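Local coordinates for protein tRNA (cytosine(38)-C(5))-methyltransferase (Schizosaccharomyces pombe, PDB 6FDF) that transfers a methyl group from S-adenosyl-L-methionine to carbon 5 of cytosine 38 in the anticodon loop of tRNA(Asp), and to a lower level in tRNA(Glu), at residues L27-I32 and V320-I325; G147-E152 and G179-D184; P157-I162 and D185-S190; P163-R168 and S236-C241. All blocks are in the same frame, centred on the assembly; numbering follows the deposited sequence. Where two conformers were deposited one is given.

Interaction 1. Residues L27-I32 and V320-I325; sequences LNLANI and VVSYLI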
# COMPACT_ATOMS: atom_id res chain seq x y z
N LEU A 27 -7.25 9.66 2.00
CA LEU A 27 -8.31 10.64 1.79
C LEU A 27 -8.38 11.64 2.93
O LEU A 27 -8.61 12.83 2.72
CB LEU A 27 -9.66 9.92 1.63
CG LEU A 27 -9.87 9.22 0.28
CD1 LEU A 27 -10.96 8.16 0.41
CD2 LEU A 27 -10.23 10.22 -0.81
N ASN A 28 -8.17 11.16 4.17
CA ASN A 28 -8.15 12.06 5.32
C ASN A 28 -7.03 13.08 5.19
O ASN A 28 -7.23 14.28 5.45
CB ASN A 28 -7.99 11.27 6.62
CG ASN A 28 -9.20 10.40 6.95
OD1 ASN A 28 -10.28 10.56 6.38
ND2 ASN A 28 -9.01 9.48 7.88
N LEU A 29 -5.84 12.62 4.82
CA LEU A 29 -4.69 13.52 4.66
C LEU A 29 -4.93 14.55 3.57
O LEU A 29 -4.51 15.70 3.68
CB LEU A 29 -3.44 12.70 4.32
CG LEU A 29 -2.45 12.31 5.41
CD1 LEU A 29 -1.33 11.51 4.77
CD2 LEU A 29 -1.90 13.53 6.12
N ALA A 30 -5.60 14.14 2.49
CA ALA A 30 -5.85 15.06 1.38
C ALA A 30 -6.96 16.04 1.68
O ALA A 30 -7.26 16.89 0.82
CB ALA A 30 -6.18 14.26 0.11
N ASN A 31 -7.56 15.96 2.87
CA ASN A 31 -8.66 16.84 3.26
C ASN A 31 -9.81 16.78 2.26
O ASN A 31 -10.44 17.79 1.94
CB ASN A 31 -8.18 18.28 3.47
CG ASN A 31 -7.18 18.36 4.59
OD1 ASN A 31 -6.08 18.90 4.44
ND2 ASN A 31 -7.54 17.78 5.72
N ILE A 32 -10.08 15.57 1.78
CA ILE A 32 -11.21 15.33 0.89
C ILE A 32 -12.46 15.18 1.75
O ILE A 32 -12.49 14.32 2.65
CB ILE A 32 -10.99 14.08 0.02
CG1 ILE A 32 -9.67 14.19 -0.74
CG2 ILE A 32 -12.15 13.88 -0.94
CD1 ILE A 32 -9.49 15.50 -1.50
N VAL A 320 2.16 8.91 -0.19
CA VAL A 320 2.18 8.98 -1.65
C VAL A 320 0.77 9.03 -2.22
O VAL A 320 0.46 9.86 -3.09
CB VAL A 320 2.98 7.80 -2.24
CG1 VAL A 320 2.96 7.86 -3.77
CG2 VAL A 320 4.44 7.84 -1.75
N VAL A 321 -0.12 8.17 -1.72
CA VAL A 321 -1.48 8.16 -2.27
C VAL A 321 -2.24 9.43 -1.91
O VAL A 321 -3.09 9.89 -2.69
CB VAL A 321 -2.21 6.89 -1.79
CG1 VAL A 321 -3.66 6.90 -2.21
CG2 VAL A 321 -1.50 5.67 -2.38
N SER A 322 -1.96 10.04 -0.75
CA SER A 322 -2.61 11.31 -0.42
C SER A 322 -2.29 12.37 -1.48
O SER A 322 -3.16 13.17 -1.85
CB SER A 322 -2.19 11.80 0.97
OG SER A 322 -0.87 12.34 0.98
N TYR A 323 -1.05 12.39 -1.97
CA TYR A 323 -0.70 13.32 -3.04
C TYR A 323 -1.43 13.00 -4.34
O TYR A 323 -1.91 13.90 -5.03
CB TYR A 323 0.81 13.30 -3.28
CG TYR A 323 1.69 13.65 -2.10
CD1 TYR A 323 1.30 14.60 -1.17
CD2 TYR A 323 2.91 13.02 -1.93
CE1 TYR A 323 2.13 14.92 -0.10
CE2 TYR A 323 3.74 13.33 -0.87
CZ TYR A 323 3.34 14.27 0.05
OH TYR A 323 4.18 14.57 1.10
N LEU A 324 -1.48 11.71 -4.71
CA LEU A 324 -2.16 11.34 -5.95
C LEU A 324 -3.65 11.61 -5.87
O LEU A 324 -4.26 12.01 -6.87
CB LEU A 324 -1.91 9.86 -6.25
CG LEU A 324 -0.46 9.53 -6.63
CD1 LEU A 324 -0.21 8.05 -6.45
CD2 LEU A 324 -0.13 9.97 -8.05
N ILE A 325 -4.26 11.39 -4.70
CA ILE A 325 -5.68 11.71 -4.54
C ILE A 325 -5.92 13.20 -4.75
O ILE A 325 -6.87 13.60 -5.43
CB ILE A 325 -6.18 11.24 -3.16
CG1 ILE A 325 -6.38 9.72 -3.17
CG2 ILE A 325 -7.48 11.94 -2.78
CD1 ILE A 325 -6.66 9.15 -1.79
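Leu27 and Ile325 meet where two helices of the class I methyltransferase fold pack together. Helix 22-29 ends here in a Schellman motif. Asn31 takes a positive phi, and the bonds from Asn31 N to Asn28 O and from Ile32 N to Leu27 O close the last turn. Past that turn, Ile32 joins Leu27 and Ala30 on the same partner. That partner is Ile325 of helix 318-328. Its CG2 takes Leu27 CD2, Ala30 CB and Ile32 CG1, while its CD1 faces CG and CD2 of Leu27. CG1 of Ile325 is anti to the carbonyl carbon (chi1 -76°), while CG2 is anti to the backbone N. The side chains of Leu27 and Ile325 cross at about a right angle. CD2 of Leu27 lies 3.8 Å from CG2 of Ile325, and CG of Leu27 lies 3.8 Å from CD1 of Ile325. Ile32 comes in obliquely. Ala30 brings only its methyl, with CB 3.9 Å from Ile325 CG2.

One turn earlier on helix 318-328 lies Ser322. Its OG is bonded back to Lys319 O, and its CB faces Leu29, with 3.7 Å between the CB atoms. Leu29 is exposed; Ser322 is buried. Ala30 CB is also 3.8 Å from Ser322 O. Three residues thus converge on one methyl of Ile325, and the closest carbon there is Ile32 CG1, 3.7 Å from Ile325 CG2.

Interaction 2. Residues G147-E152 and G179-D184; sequences GYNLIE and GEWSID
Asn149 and Trp181 make the hydrogen bond of this contact. Trp181 NE1 gives its proton to Asn149 OD1 at 2.9 Å, and the bond is nearly straight, 173° at the hydrogen. The oxygen lies in the plane of the indole. From the amide side the approach is different: NE1 stands well above the carbonyl plane, and amide and ring planes are 75° apart. Asn149 CG is anti to the backbone N (chi1 -172°), which sets CG on the indole side. The other end of the amide is bound too, since Asn149 ND2 donates to Phe177 O. The Asn149 backbone also borders the ring: its O lies in plane at the indole edge, 3.3 Å from Trp181 CZ2.

The apolar part belongs to Ile151, which lies over one face of the Trp181 ring. Its CD1 makes a CH-pi contact 3.6 Å from the centroid of the six-membered ring. Its CG2 lies over the pyrrole part, 3.4 Å from Trp181 NE1. CD1 also packs on the backbone leading into Ile183, and Ile183 CG2 lies 3.8 Å from Glu152 O.

Strand 148-155 is an edge strand of the seven-stranded methyltransferase sheet, paired antiparallel with strand 168-175. The returning chain lays Trp181 across this hairpin. The N-H bond holds the indole edge at NE1, while Ile151 lies over one face. Arg174, by cation-pi, and Phe177, edge-to-face, are further partners, so polar and apolar contacts together position the indole.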
# COMPACT_ATOMS: atom_id res chain seq x y z
N GLY A 147 -14.58 6.29 -22.01
CA GLY A 147 -14.41 7.73 -22.00
C GLY A 147 -13.49 8.28 -20.94
O GLY A 147 -13.49 9.50 -20.71
N TYR A 148 -12.69 7.44 -20.28
CA TYR A 148 -11.77 7.91 -19.26
C TYR A 148 -10.46 8.40 -19.86
O TYR A 148 -9.96 7.86 -20.86
CB TYR A 148 -11.47 6.82 -18.24
CG TYR A 148 -12.64 6.50 -17.33
CD1 TYR A 148 -13.60 5.57 -17.72
CD2 TYR A 148 -12.79 7.14 -16.11
CE1 TYR A 148 -14.67 5.28 -16.90
CE2 TYR A 148 -13.86 6.85 -15.28
CZ TYR A 148 -14.80 5.92 -15.69
OH TYR A 148 -15.87 5.62 -14.89
N ASN A 149 -9.91 9.43 -19.23
CA ASN A 149 -8.55 9.91 -19.46
C ASN A 149 -7.68 9.28 -18.38
O ASN A 149 -7.83 9.60 -17.19
CB ASN A 149 -8.50 11.43 -19.42
CG ASN A 149 -7.16 12.00 -19.85
OD1 ASN A 149 -6.10 11.47 -19.50
ND2 ASN A 149 -7.19 13.11 -20.59
N LEU A 150 -6.80 8.35 -18.77
CA LEU A 150 -5.97 7.60 -17.83
C LEU A 150 -4.52 8.06 -17.91
O LEU A 150 -3.95 8.11 -19.01
CB LEU A 150 -6.06 6.10 -18.12
CG LEU A 150 -5.14 5.18 -17.29
CD1 LEU A 150 -5.60 5.10 -15.85
CD2 LEU A 150 -5.08 3.78 -17.91
N ILE A 151 -3.94 8.39 -16.76
CA ILE A 151 -2.49 8.57 -16.66
C ILE A 151 -1.96 7.54 -15.68
O ILE A 151 -2.68 7.07 -14.79
CB ILE A 151 -2.11 10.00 -16.22
CG1 ILE A 151 -2.69 10.33 -14.85
CG2 ILE A 151 -2.57 11.01 -17.27
CD1 ILE A 151 -2.12 11.60 -14.24
N GLU A 152 -0.70 7.15 -15.87
CA GLU A 152 -0.11 6.11 -15.03
C GLU A 152 1.37 6.37 -14.84
O GLU A 152 2.01 7.09 -15.62
CB GLU A 152 -0.36 4.71 -15.60
CG GLU A 152 0.20 4.48 -16.99
CD GLU A 152 -0.21 3.13 -17.56
OE1 GLU A 152 -1.28 3.06 -18.20
OE2 GLU A 152 0.53 2.15 -17.35
N GLY A 179 -8.43 17.93 -20.77
CA GLY A 179 -7.36 18.85 -20.48
C GLY A 179 -6.00 18.17 -20.45
O GLY A 179 -5.81 17.08 -21.00
N GLU A 180 -5.06 18.82 -19.78
CA GLU A 180 -3.68 18.35 -19.72
C GLU A 180 -3.32 18.05 -18.27
O GLU A 180 -3.57 18.87 -17.38
CB GLU A 180 -2.72 19.39 -20.30
CG GLU A 180 -2.94 19.67 -21.78
CD GLU A 180 -2.46 18.54 -22.68
OE1 GLU A 180 -1.54 17.81 -22.27
OE2 GLU A 180 -3.01 18.39 -23.79
N TRP A 181 -2.75 16.87 -18.04
CA TRP A 181 -2.24 16.52 -16.72
C TRP A 181 -1.18 15.44 -16.89
O TRP A 181 -1.07 14.82 -17.95
CB TRP A 181 -3.34 16.05 -15.76
CG TRP A 181 -4.13 14.82 -16.15
CD1 TRP A 181 -4.38 14.35 -17.41
CD2 TRP A 181 -4.77 13.90 -15.25
NE1 TRP A 181 -5.14 13.20 -17.35
CE2 TRP A 181 -5.39 12.91 -16.03
CE3 TRP A 181 -4.88 13.83 -13.85
CZ2 TRP A 181 -6.10 11.85 -15.47
CZ3 TRP A 181 -5.59 12.78 -13.30
CH2 TRP A 181 -6.19 11.81 -14.10
N SER A 182 -0.41 15.25 -15.83
CA SER A 182 0.70 14.30 -15.85
C SER A 182 0.90 13.78 -14.44
O SER A 182 0.72 14.52 -13.47
CB SER A 182 1.99 14.96 -16.36
OG SER A 182 3.10 14.11 -16.14
N ILE A 183 1.28 12.51 -14.34
CA ILE A 183 1.56 11.91 -13.04
C ILE A 183 2.66 12.69 -12.32
O ILE A 183 2.68 12.75 -11.08
CB ILE A 183 1.92 10.42 -13.21
CG1 ILE A 183 1.83 9.68 -11.88
CG2 ILE A 183 3.30 10.26 -13.86
CD1 ILE A 183 0.46 9.11 -11.61
N ASP A 184 3.56 13.33 -13.07
CA ASP A 184 4.67 14.04 -12.45
C ASP A 184 4.24 15.31 -11.73
O ASP A 184 5.04 15.87 -10.98
CB ASP A 184 5.72 14.37 -13.51
CG ASP A 184 6.37 13.13 -14.09
OD1 ASP A 184 6.66 12.19 -13.32
OD2 ASP A 184 6.61 13.10 -15.31

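Interaction 3. Residues P157-I162 and D185-S190; sequences PNQFNI and DVFQFS
Phe160 and Phe187 form the tight part of this contact between two loops. Their rings are nearly parallel, with planes 10° apart, but offset so that they barely overlap; the centroids are 4.7 Å apart. Phe187 CE1 stands over one face of the Phe160 ring, toward its rim, and is 3.5 Å from Phe160 CZ. CG of Phe160 is anti to the carbonyl carbon (chi1 -60°). The far end of the ring approaches the other segment, and at its edge it meets two more groups. Val186 CG1 is 3.8 Å from Phe160 CZ, in the ring plane, and Ser190 CB is 3.5 Å from Phe160 CD2. The same Val186 methyl lies over the rim of one Phe187 face. Tyr323 of helix 318-328 also meets the Phe160 ring, which carries this cluster on to the helix.

The outer side is looser. Gln159 is exposed and borders the edge of Phe187, with its O 3.6 Å and its CB 3.8 Å from Phe187 CE1. Its amide plane is steeply tilted to the phenyl ring, and its OE1 is bonded back to Ser156 N. Here a water joins the loops. It donates to Gln159 O at 2.7 Å and is 2.9 Å from Ser190 OG.

The segments connect the turn after strand 148-155 with the 3-10 turns after strand 168-175. Direct contact between them is carried mostly by carbon. That chemistry implies an apolar join with one water bridging Gln159 O and Ser190 OG on its outer side.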
# COMPACT_ATOMS: atom_id res chain seq x y z
N PRO A 157 8.13 5.80 -2.29
CA PRO A 157 8.18 6.82 -1.22
C PRO A 157 9.52 7.54 -1.14
O PRO A 157 9.57 8.70 -0.72
CB PRO A 157 7.87 6.01 0.05
CG PRO A 157 7.09 4.83 -0.44
CD PRO A 157 7.68 4.49 -1.78
N ASN A 158 10.61 6.88 -1.53
CA ASN A 158 11.89 7.57 -1.42
C ASN A 158 12.08 8.65 -2.48
O ASN A 158 13.14 9.28 -2.53
CB ASN A 158 13.06 6.57 -1.45
CG ASN A 158 13.07 5.70 -2.70
OD1 ASN A 158 12.61 6.10 -3.76
ND2 ASN A 158 13.63 4.50 -2.56
N GLN A 159 11.07 8.89 -3.32
CA GLN A 159 11.03 10.08 -4.17
C GLN A 159 10.36 11.25 -3.47
O GLN A 159 10.31 12.35 -4.04
CB GLN A 159 10.27 9.78 -5.47
CG GLN A 159 10.88 8.69 -6.31
CD GLN A 159 10.05 8.40 -7.54
OE1 GLN A 159 8.96 7.84 -7.45
NE2 GLN A 159 10.54 8.82 -8.71
N PHE A 160 9.83 11.03 -2.27
CA PHE A 160 9.08 12.03 -1.52
C PHE A 160 9.69 12.21 -0.13
O PHE A 160 8.99 12.56 0.82
CB PHE A 160 7.61 11.64 -1.42
CG PHE A 160 6.91 11.50 -2.75
CD1 PHE A 160 6.96 10.30 -3.45
CD2 PHE A 160 6.20 12.55 -3.29
CE1 PHE A 160 6.32 10.16 -4.67
CE2 PHE A 160 5.55 12.42 -4.51
CZ PHE A 160 5.61 11.23 -5.20
N ASN A 161 11.00 11.98 -0.01
CA ASN A 161 11.73 12.16 1.25
C ASN A 161 11.18 11.26 2.34
O ASN A 161 10.99 11.67 3.48
CB ASN A 161 11.69 13.60 1.72
CG ASN A 161 12.67 13.90 2.84
OD1 ASN A 161 13.68 13.22 3.01
ND2 ASN A 161 12.37 14.94 3.62
N ILE A 162 10.91 10.01 1.98
CA ILE A 162 10.48 9.00 2.93
C ILE A 162 11.51 7.87 2.81
O ILE A 162 11.74 7.37 1.71
CB ILE A 162 9.06 8.49 2.64
CG1 ILE A 162 8.06 9.65 2.71
CG2 ILE A 162 8.69 7.37 3.59
CD1 ILE A 162 6.75 9.37 2.01
N ASP A 185 3.00 15.77 -11.96
CA ASP A 185 2.51 16.94 -11.23
C ASP A 185 2.44 16.67 -9.73
O ASP A 185 2.42 17.62 -8.94
CB ASP A 185 1.14 17.36 -11.77
CG ASP A 185 1.16 17.60 -13.26
OD1 ASP A 185 2.18 18.10 -13.77
OD2 ASP A 185 0.15 17.29 -13.94
N VAL A 186 2.43 15.39 -9.34
CA VAL A 186 2.31 15.01 -7.95
C VAL A 186 3.48 15.53 -7.12
O VAL A 186 3.36 15.68 -5.90
CB VAL A 186 2.19 13.47 -7.85
CG1 VAL A 186 3.55 12.79 -8.01
CG2 VAL A 186 1.51 13.06 -6.58
N PHE A 187 4.62 15.82 -7.76
CA PHE A 187 5.77 16.29 -7.00
C PHE A 187 5.62 17.74 -6.56
O PHE A 187 6.31 18.17 -5.63
CB PHE A 187 7.05 16.08 -7.82
CG PHE A 187 7.41 14.63 -7.96
CD1 PHE A 187 7.97 13.95 -6.89
CD2 PHE A 187 7.10 13.93 -9.11
CE1 PHE A 187 8.26 12.60 -6.99
CE2 PHE A 187 7.37 12.57 -9.20
CZ PHE A 187 7.96 11.91 -8.15
N GLN A 188 4.72 18.50 -7.19
CA GLN A 188 4.41 19.85 -6.73
C GLN A 188 3.72 19.84 -5.38
O GLN A 188 3.61 20.90 -4.75
CB GLN A 188 3.53 20.57 -7.76
CG GLN A 188 4.21 20.81 -9.10
CD GLN A 188 3.23 21.17 -10.19
OE1 GLN A 188 2.24 21.85 -9.95
NE2 GLN A 188 3.51 20.71 -11.41
N PHE A 189 3.30 18.67 -4.90
CA PHE A 189 2.68 18.52 -3.59
C PHE A 189 3.66 18.10 -2.52
O PHE A 189 3.38 18.32 -1.33
CB PHE A 189 1.56 17.47 -3.61
CG PHE A 189 0.41 17.84 -4.47
CD1 PHE A 189 -0.37 18.94 -4.16
CD2 PHE A 189 0.06 17.06 -5.55
CE1 PHE A 189 -1.46 19.28 -4.94
CE2 PHE A 189 -1.03 17.39 -6.34
CZ PHE A 189 -1.79 18.50 -6.03
N SER A 190 4.79 17.51 -2.88
CA SER A 190 5.71 17.05 -1.86
C SER A 190 6.51 18.27 -1.41
O SER A 190 7.37 18.76 -2.14
CB SER A 190 6.61 15.94 -2.38
OG SER A 190 7.49 16.41 -3.40
O HOH W 1 10.02 15.02 -3.75

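Interaction 4. Residues P163-R168 and S236-C241; sequences PNSRSR and SSSCCC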
# COMPACT_ATOMS: atom_id res chain seq x y z
N PRO A 163 12.16 7.47 3.89
CA PRO A 163 13.28 6.52 3.80
C PRO A 163 12.83 5.07 3.70
O PRO A 163 13.18 4.22 4.52
CB PRO A 163 14.06 6.81 5.09
CG PRO A 163 13.00 7.21 6.06
CD PRO A 163 12.00 8.01 5.26
N ASN A 164 12.02 4.78 2.68
CA ASN A 164 11.61 3.41 2.45
C ASN A 164 11.38 3.22 0.96
O ASN A 164 10.81 4.08 0.29
CB ASN A 164 10.33 3.07 3.24
CG ASN A 164 9.86 1.64 3.02
OD1 ASN A 164 8.72 1.40 2.61
ND2 ASN A 164 10.74 0.67 3.27
N SER A 165 11.84 2.08 0.45
CA SER A 165 11.58 1.68 -0.93
C SER A 165 10.25 0.94 -0.99
O SER A 165 10.03 -0.01 -0.23
CB SER A 165 12.70 0.80 -1.46
OG SER A 165 13.95 1.45 -1.34
N ARG A 166 9.37 1.38 -1.88
CA ARG A 166 8.13 0.66 -2.13
C ARG A 166 7.58 1.09 -3.49
O ARG A 166 6.57 1.80 -3.56
CB ARG A 166 7.13 0.91 -1.00
CG ARG A 166 5.94 -0.06 -0.96
CD ARG A 166 5.10 0.16 0.30
NE ARG A 166 4.04 -0.85 0.44
CZ ARG A 166 4.24 -2.09 0.86
NH1 ARG A 166 5.47 -2.48 1.21
NH2 ARG A 166 3.23 -2.94 0.95
N SER A 167 8.26 0.70 -4.56
CA SER A 167 7.85 1.11 -5.89
C SER A 167 6.52 0.47 -6.24
O SER A 167 6.35 -0.74 -6.09
CB SER A 167 8.92 0.75 -6.93
OG SER A 167 10.11 1.46 -6.68
N ARG A 168 5.58 1.29 -6.69
CA ARG A 168 4.25 0.82 -7.04
C ARG A 168 3.78 1.52 -8.31
O ARG A 168 4.17 2.66 -8.58
CB ARG A 168 3.24 1.09 -5.92
CG ARG A 168 3.54 0.32 -4.64
CD ARG A 168 3.35 -1.17 -4.91
NE ARG A 168 3.34 -1.98 -3.70
CZ ARG A 168 4.38 -2.69 -3.26
NH1 ARG A 168 4.26 -3.41 -2.15
NH2 ARG A 168 5.53 -2.67 -3.93
N SER A 236 20.38 5.89 8.54
CA SER A 236 20.17 5.53 7.14
C SER A 236 19.05 6.36 6.52
O SER A 236 18.06 6.70 7.18
CB SER A 236 19.85 4.04 7.01
OG SER A 236 20.93 3.25 7.48
N SER A 237 19.19 6.64 5.23
CA SER A 237 18.19 7.39 4.49
C SER A 237 17.26 6.51 3.67
O SER A 237 16.44 7.03 2.92
CB SER A 237 18.88 8.42 3.58
OG SER A 237 19.76 7.78 2.67
N SER A 238 17.37 5.19 3.80
CA SER A 238 16.39 4.31 3.16
C SER A 238 16.41 2.95 3.84
O SER A 238 17.30 2.64 4.65
CB SER A 238 16.64 4.16 1.66
OG SER A 238 15.50 3.59 1.02
N CYS A 239 15.43 2.13 3.48
CA CYS A 239 15.39 0.73 3.86
C CYS A 239 14.56 0.00 2.81
O CYS A 239 13.89 0.62 1.98
CB CYS A 239 14.81 0.53 5.28
SG CYS A 239 13.09 1.07 5.55
N CYS A 240 14.62 -1.32 2.85
CA CYS A 240 14.08 -2.12 1.76
C CYS A 240 12.57 -2.30 1.90
O CYS A 240 11.95 -1.98 2.91
CB CYS A 240 14.79 -3.47 1.68
SG CYS A 240 16.49 -3.34 1.05
N CYS A 241 11.99 -2.82 0.83
CA CYS A 241 10.54 -2.98 0.77
C CYS A 241 10.08 -4.04 1.77
O CYS A 241 10.65 -5.14 1.84
CB CYS A 241 10.14 -3.36 -0.65
SG CYS A 241 8.39 -3.47 -0.90
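Cys241 SG lies beside the guanidinium groups of Arg166 and Arg168, oblique to both. It is 3.7 Å from Arg166 NH1 and 4.2 Å from Arg168 NH2. The two arginines also pack on each other: Arg168 NH1 sits over the centre of one face of the Arg166 group, and Arg166 CG sits over a face of the Arg168 group. Arg168 NH2 also donates to Ser167 O. The third flat group is the amide of Asn164. Its ND2 makes weak bonds to Cys240 O at 2.9 Å and to Cys239 SG at 3.3 Å.

The backbones add a firmer link. Ser165 N donates to Cys239 O at 2.9 Å. Ser165 O takes a CA-H...O contact from Cys241 CA at 3.2 Å.

By sequence, Asn164, Arg166 and Arg168 are consistent with motif VIII of C5-methyltransferases, usually Gln-x-Arg-x-Arg. Cys241 and Phe242 probably correspond to the start of the Cys-Phe-Thr motif of the Dnmt2 family. Arg168 lies about 11 Å, between side chains, from the predicted catalytic Cys85. Three carbonyls, of Gly313, Ser315 and Phe242, hold the Arg166 guanidinium, consistent with a preset arginine against which Cys241 SG packs.

Overall arrangement
Interactions 1, 2 and 3 meet on helix 318-328. Leu324 of interaction 1 packs on Ile183 of interaction 2, and Tyr323 packs on Phe160 and Val186 of interaction 3. Interactions 2 and 3 also share one continuous chain, 179-190. Interaction 2 lies at the surface on the sheet edge, while the other three are partly buried. Interaction 1 joins helices through aliphatic carbon, whereas interaction 2 adds a polar bond and interaction 3 a bridging water. Interaction 4 lies farther off, its centre about 27 Å from that of interaction 2. It touches interaction 3 through Pro157 and Asn158, and its chemistry is mostly polar, with sulfur and arginine on the side of the predicted active-site cysteine.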